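Local coordinates for Thiol:disulfide interchange protein DsbA (Neisseria meningitidis MC58, PDB 3HZ8) that probably acts as a periplasmic thiol-disulfide oxidoreductase of the DsbA subfamily, introducing disulfide bonds into other proteins through a redox-active cysteine pair, at residues H41-L46 with V90-I95. The protein carries 1 engineered substitution. Sequence-based numbering, arbitrary orientation. Where two conformers were deposited one is given.
Sequences HLEPVL and VANSHI
E43 and N92 meet in a small polar bridge between two helices, 37-50 of the thioredoxin fold and 88-101 of the helical domain inserted into that fold in DsbA proteins. The helices are not closely packed here: the CA atoms of E43 and S93, the nearest pair, are 7.8 Å apart, and only 87 Å² is buried in total. Both CB atoms point at the opposite helix, and the two side chains cross at about a right angle. E43 reaches over because CG stands anti to its backbone N (chi1 178°), after which a bend at chi2 (65°) brings OE2 toward CB and ND2 of N92. The carboxylate and amide planes are then almost perpendicular, 86° apart. Direct contact is modest: N92 ND2 gives a weak hydrogen bond to E43 OE2 at 3.4 Å, and the same oxygen lies 3.5 Å from N92 CB. A water accepts a hydrogen bond from N92 ND2 at 2.8 Å; its approach to E43 OE2 is doubtfully short, so a water-mediated link to the carboxylate is uncertain. At the other end of the amide, N92 OD1 is hydrogen-bonded to Y34 OH, which helps fix the rotation of the amide and present its NH2 to the carboxylate. The redox-active disulfide sits at the start of helix 37-50, with C36 just before its first residue and C39 in its first turn, and the E43 side chain lies near that pair without touching it. Elsewhere on helix 37-50, L42 and L46 pack on E30 of strand 26-32, while L42 and V45 reach M175 of helix 171-191. On the insert side, A91, N92 and I95 rest against V80 of helix 71-83.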
ATOM      1  N   HIS A  41       2.279  11.472   4.124  1.00 10.23           N
ATOM      2  CA  HIS A  41       3.311  11.647   5.142  1.00 11.25           C
ATOM      3  C   HIS A  41       3.945  10.337   5.557  1.00 10.25           C
ATOM      4  O   HIS A  41       5.141  10.285   5.823  1.00 10.62           O
ATOM      5  CB  HIS A  41       2.762  12.363   6.370  1.00 12.62           C
ATOM      6  CG  HIS A  41       2.683  13.845   6.206  1.00 16.82           C
ATOM      7  ND1 HIS A  41       1.485  14.517   6.078  1.00 21.01           N
ATOM      8  CD2 HIS A  41       3.654  14.785   6.132  1.00 19.75           C
ATOM      9  CE1 HIS A  41       1.723  15.811   5.945  1.00 21.29           C
ATOM     10  NE2 HIS A  41       3.030  15.999   5.973  1.00 21.60           N
ATOM     11  N   LEU A  42       3.139   9.281   5.665  1.00  9.14           N
ATOM     12  CA  LEU A  42       3.693   7.960   5.970  1.00  8.61           C
ATOM     13  C   LEU A  42       4.627   7.481   4.855  1.00  9.10           C
ATOM     14  O   LEU A  42       5.621   6.800   5.123  1.00 10.00           O
ATOM     15  CB  LEU A  42       2.564   6.932   6.193  1.00  8.40           C
ATOM     16  CG  LEU A  42       2.958   5.456   6.362  1.00  8.72           C
ATOM     17  CD1 LEU A  42       3.963   5.225   7.519  1.00  9.94           C
ATOM     18  CD2 LEU A  42       1.735   4.580   6.568  1.00  8.82           C
ATOM     19  N   GLU A  43       4.286   7.834   3.609  1.00  9.44           N
ATOM     20  CA  GLU A  43       4.964   7.308   2.429  1.00  9.99           C
ATOM     21  C   GLU A  43       6.497   7.307   2.511  1.00 10.40           C
ATOM     22  O   GLU A  43       7.100   6.241   2.399  1.00 10.59           O
ATOM     23  CB  GLU A  43       4.475   8.025   1.164  1.00 10.26           C
ATOM     24  CG  GLU A  43       5.180   7.565  -0.119  1.00 11.39           C
ATOM     25  CD  GLU A  43       4.908   6.113  -0.483  1.00 14.20           C
ATOM     26  OE1 GLU A  43       3.914   5.527   0.023  1.00 14.02           O
ATOM     27  OE2 GLU A  43       5.683   5.569  -1.300  1.00 16.31           O
ATOM     28  N   PRO A  44       7.132   8.487   2.718  1.00 11.05           N
ATOM     29  CA  PRO A  44       8.601   8.474   2.760  1.00 11.14           C
ATOM     30  C   PRO A  44       9.209   7.639   3.893  1.00 11.15           C
ATOM     31  O   PRO A  44      10.299   7.068   3.733  1.00 11.44           O
ATOM     32  CB  PRO A  44       8.961   9.956   2.921  1.00 11.46           C
ATOM     33  CG  PRO A  44       7.763  10.587   3.519  1.00 11.76           C
ATOM     34  CD  PRO A  44       6.606   9.860   2.887  1.00 10.88           C
ATOM     35  N   VAL A  45       8.508   7.557   5.023  1.00 10.73           N
ATOM     36  CA  VAL A  45       8.982   6.777   6.169  1.00 10.26           C
ATOM     37  C   VAL A  45       8.933   5.284   5.855  1.00 10.40           C
ATOM     38  O   VAL A  45       9.902   4.531   6.092  1.00  9.75           O
ATOM     39  CB  VAL A  45       8.149   7.103   7.445  1.00 10.45           C
ATOM     40  CG1 VAL A  45       8.540   6.197   8.602  1.00 10.63           C
ATOM     41  CG2 VAL A  45       8.315   8.575   7.852  1.00 11.20           C
ATOM     42  N   LEU A  46       7.790   4.858   5.315  1.00  9.92           N
ATOM     43  CA  LEU A  46       7.558   3.449   5.050  1.00 10.44           C
ATOM     44  C   LEU A  46       8.410   2.969   3.882  1.00 10.19           C
ATOM     45  O   LEU A  46       8.981   1.886   3.932  1.00  9.87           O
ATOM     46  CB  LEU A  46       6.067   3.178   4.787  1.00 10.22           C
ATOM     47  CG  LEU A  46       5.666   1.731   4.479  1.00 10.88           C
ATOM     48  CD1 LEU A  46       6.067   0.734   5.565  1.00 10.82           C
ATOM     49  CD2 LEU A  46       4.166   1.640   4.179  1.00 11.72           C
ATOM     50  N   VAL A  90       9.428   7.091  -6.495  1.00 21.21           N
ATOM     51  CA  VAL A  90       9.317   8.325  -7.275  0.50 21.01           C
ATOM     52  C   VAL A  90       7.877   8.530  -7.772  1.00 20.49           C
ATOM     53  O   VAL A  90       7.326   9.617  -7.680  1.00 20.78           O
ATOM     54  CB  VAL A  90      10.289   8.301  -8.490  0.50 21.05           C
ATOM     55  CG1 VAL A  90      10.291   9.647  -9.210  0.50 21.45           C
ATOM     56  CG2 VAL A  90      11.710   7.916  -8.047  0.50 20.94           C
ATOM     57  N   ALA A  91       7.288   7.457  -8.308  1.00 19.83           N
ATOM     58  CA  ALA A  91       5.908   7.513  -8.832  1.00 18.67           C
ATOM     59  C   ALA A  91       4.906   7.921  -7.744  1.00 18.13           C
ATOM     60  O   ALA A  91       4.141   8.871  -7.907  1.00 17.26           O
ATOM     61  CB  ALA A  91       5.518   6.200  -9.465  1.00 19.06           C
ATOM     62  N   ASN A  92       4.948   7.221  -6.610  1.00 17.20           N
ATOM     63  CA  ASN A  92       4.072   7.544  -5.498  1.00 16.84           C
ATOM     64  C   ASN A  92       4.286   8.949  -4.981  1.00 17.00           C
ATOM     65  O   ASN A  92       3.325   9.669  -4.706  1.00 16.44           O
ATOM     66  CB  ASN A  92       4.264   6.538  -4.380  1.00 16.62           C
ATOM     67  CG  ASN A  92       3.614   5.216  -4.681  1.00 16.90           C
ATOM     68  OD1 ASN A  92       2.820   5.089  -5.621  1.00 16.04           O
ATOM     69  ND2 ASN A  92       3.913   4.224  -3.858  1.00 18.51           N
ATOM     70  N   SER A  93       5.561   9.323  -4.870  1.00 17.66           N
ATOM     71  CA  SER A  93       5.949  10.681  -4.527  1.00 18.71           C
ATOM     72  C   SER A  93       5.272  11.694  -5.449  1.00 18.14           C
ATOM     73  O   SER A  93       4.640  12.628  -4.964  1.00 18.10           O
ATOM     74  CB  SER A  93       7.467  10.848  -4.603  1.00 19.12           C
ATOM     75  OG  SER A  93       7.826  12.155  -4.201  1.00 22.80           O
ATOM     76  N   HIS A  94       5.404  11.474  -6.761  1.00 17.96           N
ATOM     77  CA  HIS A  94       4.796  12.336  -7.789  1.00 17.94           C
ATOM     78  C   HIS A  94       3.265  12.383  -7.667  1.00 17.01           C
ATOM     79  O   HIS A  94       2.657  13.440  -7.746  1.00 16.16           O
ATOM     80  CB  HIS A  94       5.221  11.879  -9.197  1.00 18.71           C
ATOM     81  CG  HIS A  94       6.469  12.535  -9.699  1.00 21.21           C
ATOM     82  ND1 HIS A  94       6.616  12.973 -11.000  1.00 23.55           N
ATOM     83  CD2 HIS A  94       7.619  12.853  -9.062  1.00 23.27           C
ATOM     84  CE1 HIS A  94       7.810  13.522 -11.141  1.00 24.38           C
ATOM     85  NE2 HIS A  94       8.439  13.461  -9.979  1.00 24.49           N
ATOM     86  N   ILE A  95       2.647  11.233  -7.441  1.00 15.83           N
ATOM     87  CA  ILE A  95       1.182  11.164  -7.392  1.00 15.41           C
ATOM     88  C   ILE A  95       0.600  11.798  -6.137  1.00 15.38           C
ATOM     89  O   ILE A  95      -0.388  12.526  -6.202  1.00 15.27           O
ATOM     90  CB  ILE A  95       0.690   9.715  -7.557  1.00 15.03           C
ATOM     91  CG1 ILE A  95       1.087   9.188  -8.938  1.00 15.73           C
ATOM     92  CG2 ILE A  95      -0.832   9.624  -7.401  1.00 13.91           C
ATOM     93  CD1 ILE A  95       1.138   7.693  -9.045  1.00 14.32           C
TER
HETATM   94  O   HOH W   1       6.451   3.770  -2.694  1.00 32.36           O